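Local atomic coordinates of flavodoxin, WrbA-like protein (Agrobacterium tumefaciens, PDB entry 3D7N), a protein that probably binds FMN and transfers electrons from NAD(P)H to quinones, as a flavodoxin-like relative of WrbA. Residues F60-Y65 against W71-F76. Residues are numbered along the deposited sequence; the frame is centred on the assembly and turned at random.
Sequences FGTPTY and WQFKKF
Phe-73 lays its ring along strand 60-65, with Thr-62 over one face and the ring of Phe-60 ahead of its far end. Its CG stands anti to the backbone N (chi1 -172°), which carries the ring from the helix across to the strand. Thr-62 meets it with its methyl: CG2 lies 4.2 Å from the centroid of the Phe-73 ring, over the face but displaced toward the rim, a CH-pi contact. A beta-branched threonine suits this place, since one branch can serve the ring while Thr-62 OG1 donates to Pro-63 O at 2.9 Å and also bonds Ser-70 OG, which in turn bonds Phe-73 N. Beyond lies an offset edge-to-face pair: the edge of Phe-73 is turned to the face of Phe-60, planes at 79°, with Phe-73 CZ 3.7 Å from Phe-60 CB. Phe-76, about one helical turn after Phe-73, brings CE2 to 3.9 Å from Phe-60 CE1, which lies at the edge of the Phe-76 ring. Flat, apolar phenylalanines suit this buried layer, offering a face to a methyl and an edge to a neighbouring ring. Gly-61 O lies 3.7 Å from Phe-73 CD1. Leu-114 and Leu-117 of helix 104-120 and Val-12 of strand 9-13 close round these rings. Strand and helix run roughly antiparallel (140°), as in the beta-alpha units of the flavodoxin-like fold, here with a short hairpin strand, 68-69, between them.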
loop_
_atom_site.group_PDB
_atom_site.type_symbol
_atom_site.label_atom_id
_atom_site.label_comp_id
_atom_site.label_asym_id
_atom_site.label_seq_id
_atom_site.Cartn_x
_atom_site.Cartn_y
_atom_site.Cartn_z
ATOM N N PHE A 60 4.281 -17.961 -2.218
ATOM C CA PHE A 60 5.434 -17.126 -2.453
ATOM C C PHE A 60 6.187 -16.797 -1.149
ATOM O O PHE A 60 5.601 -16.334 -0.194
ATOM C CB PHE A 60 4.944 -15.788 -3.015
ATOM C CG PHE A 60 4.274 -15.860 -4.400
ATOM C CD1 PHE A 60 4.849 -16.507 -5.442
ATOM C CD2 PHE A 60 3.090 -15.187 -4.638
ATOM C CE1 PHE A 60 4.224 -16.526 -6.701
ATOM C CE2 PHE A 60 2.499 -15.170 -5.874
ATOM C CZ PHE A 60 3.057 -15.838 -6.903
ATOM N N GLY A 61 7.495 -16.955 -1.160
ATOM C CA GLY A 61 8.318 -16.609 -0.029
ATOM C C GLY A 61 9.400 -15.591 -0.342
ATOM O O GLY A 61 10.182 -15.758 -1.250
ATOM N N THR A 62 9.493 -14.537 0.451
ATOM C CA THR A 62 10.612 -13.602 0.242
ATOM C C THR A 62 10.947 -12.845 1.501
ATOM O O THR A 62 10.060 -12.589 2.313
ATOM C CB THR A 62 10.316 -12.631 -0.923
ATOM O OG1 THR A 62 11.360 -11.655 -1.010
ATOM C CG2 THR A 62 8.933 -11.919 -0.747
ATOM N N PRO A 63 12.220 -12.511 1.676
ATOM C CA PRO A 63 12.672 -11.523 2.655
ATOM C C PRO A 63 12.075 -10.166 2.361
ATOM O O PRO A 63 11.662 -9.959 1.268
ATOM C CB PRO A 63 14.202 -11.454 2.446
ATOM C CG PRO A 63 14.571 -12.555 1.518
ATOM C CD PRO A 63 13.337 -13.130 0.932
ATOM N N THR A 64 12.032 -9.282 3.353
ATOM C CA THR A 64 11.659 -7.902 3.177
ATOM C C THR A 64 12.951 -7.195 3.345
ATOM O O THR A 64 13.636 -7.382 4.337
ATOM C CB THR A 64 10.681 -7.422 4.229
ATOM O OG1 THR A 64 9.420 -8.051 4.005
ATOM C CG2 THR A 64 10.497 -5.832 4.208
ATOM N N TYR A 65 13.319 -6.434 2.355
ATOM C CA TYR A 65 14.581 -5.780 2.339
ATOM C C TYR A 65 14.378 -4.425 1.745
ATOM O O TYR A 65 13.767 -4.283 0.732
ATOM C CB TYR A 65 15.535 -6.595 1.505
ATOM C CG TYR A 65 16.962 -6.255 1.707
ATOM C CD1 TYR A 65 17.656 -6.733 2.784
ATOM C CD2 TYR A 65 17.625 -5.457 0.821
ATOM C CE1 TYR A 65 18.970 -6.420 2.966
ATOM C CE2 TYR A 65 18.921 -5.143 0.992
ATOM C CZ TYR A 65 19.596 -5.620 2.062
ATOM O OH TYR A 65 20.902 -5.295 2.228
ATOM N N TRP A 71 15.114 -8.007 -4.469
ATOM C CA TRP A 71 15.214 -7.896 -5.897
ATOM C C TRP A 71 15.161 -9.251 -6.598
ATOM O O TRP A 71 14.615 -9.354 -7.680
ATOM C CB TRP A 71 16.441 -7.115 -6.323
ATOM C CG TRP A 71 17.781 -7.798 -6.205
ATOM C CD1 TRP A 71 18.696 -7.634 -5.205
ATOM C CD2 TRP A 71 18.373 -8.692 -7.152
ATOM N NE1 TRP A 71 19.807 -8.376 -5.465
ATOM C CE2 TRP A 71 19.640 -9.044 -6.649
ATOM C CE3 TRP A 71 17.950 -9.242 -8.381
ATOM C CZ2 TRP A 71 20.507 -9.922 -7.333
ATOM C CZ3 TRP A 71 18.795 -10.122 -9.039
ATOM C CH2 TRP A 71 20.067 -10.438 -8.526
ATOM N N GLN A 72 15.713 -10.278 -5.969
ATOM C CA GLN A 72 15.703 -11.609 -6.522
ATOM C C GLN A 72 14.279 -12.128 -6.635
ATOM O O GLN A 72 13.918 -12.683 -7.642
ATOM C CB GLN A 72 16.547 -12.564 -5.661
ATOM C CG GLN A 72 18.063 -12.361 -5.755
ATOM C CD GLN A 72 18.616 -11.502 -4.612
ATOM O OE1 GLN A 72 17.904 -10.702 -3.998
ATOM N NE2 GLN A 72 19.892 -11.644 -4.357
ATOM N N PHE A 73 13.459 -11.955 -5.598
ATOM C CA PHE A 73 12.029 -12.293 -5.737
ATOM C C PHE A 73 11.316 -11.521 -6.853
ATOM O O PHE A 73 10.581 -12.113 -7.615
ATOM C CB PHE A 73 11.227 -12.158 -4.454
ATOM C CG PHE A 73 9.830 -12.701 -4.593
ATOM C CD1 PHE A 73 9.579 -14.026 -4.414
ATOM C CD2 PHE A 73 8.804 -11.895 -5.002
ATOM C CE1 PHE A 73 8.342 -14.518 -4.580
ATOM C CE2 PHE A 73 7.550 -12.400 -5.171
ATOM C CZ PHE A 73 7.329 -13.699 -4.955
ATOM N N LYS A 74 11.546 -10.219 -6.964
ATOM C CA LYS A 74 10.859 -9.381 -7.968
ATOM C C LYS A 74 11.311 -9.778 -9.382
ATOM O O LYS A 74 10.507 -9.897 -10.284
ATOM C CB LYS A 74 11.094 -7.898 -7.655
ATOM C CG LYS A 74 10.349 -6.923 -8.518
ATOM C CD LYS A 74 8.829 -7.154 -8.473
ATOM C CE LYS A 74 8.043 -6.047 -9.135
ATOM N NZ LYS A 74 8.503 -5.766 -10.543
ATOM N N LYS A 75 12.593 -10.073 -9.568
ATOM C CA LYS A 75 13.080 -10.639 -10.847
ATOM C C LYS A 75 12.344 -11.920 -11.252
ATOM O O LYS A 75 12.081 -12.171 -12.430
ATOM C CB LYS A 75 14.575 -10.946 -10.771
ATOM C CG LYS A 75 15.161 -11.457 -12.104
ATOM C CD LYS A 75 16.663 -11.308 -12.133
ATOM C CE LYS A 75 17.254 -11.545 -13.516
ATOM N NZ LYS A 75 17.702 -12.936 -13.699
ATOM N N PHE A 76 12.058 -12.760 -10.283
ATOM C CA PHE A 76 11.238 -13.928 -10.541
ATOM C C PHE A 76 9.796 -13.540 -10.866
ATOM O O PHE A 76 9.184 -14.142 -11.781
ATOM C CB PHE A 76 11.259 -14.897 -9.358
ATOM C CG PHE A 76 10.022 -15.690 -9.233
ATOM C CD1 PHE A 76 9.850 -16.860 -9.982
ATOM C CD2 PHE A 76 9.003 -15.279 -8.370
ATOM C CE1 PHE A 76 8.666 -17.607 -9.891
ATOM C CE2 PHE A 76 7.818 -16.022 -8.256
ATOM C CZ PHE A 76 7.634 -17.171 -9.035
#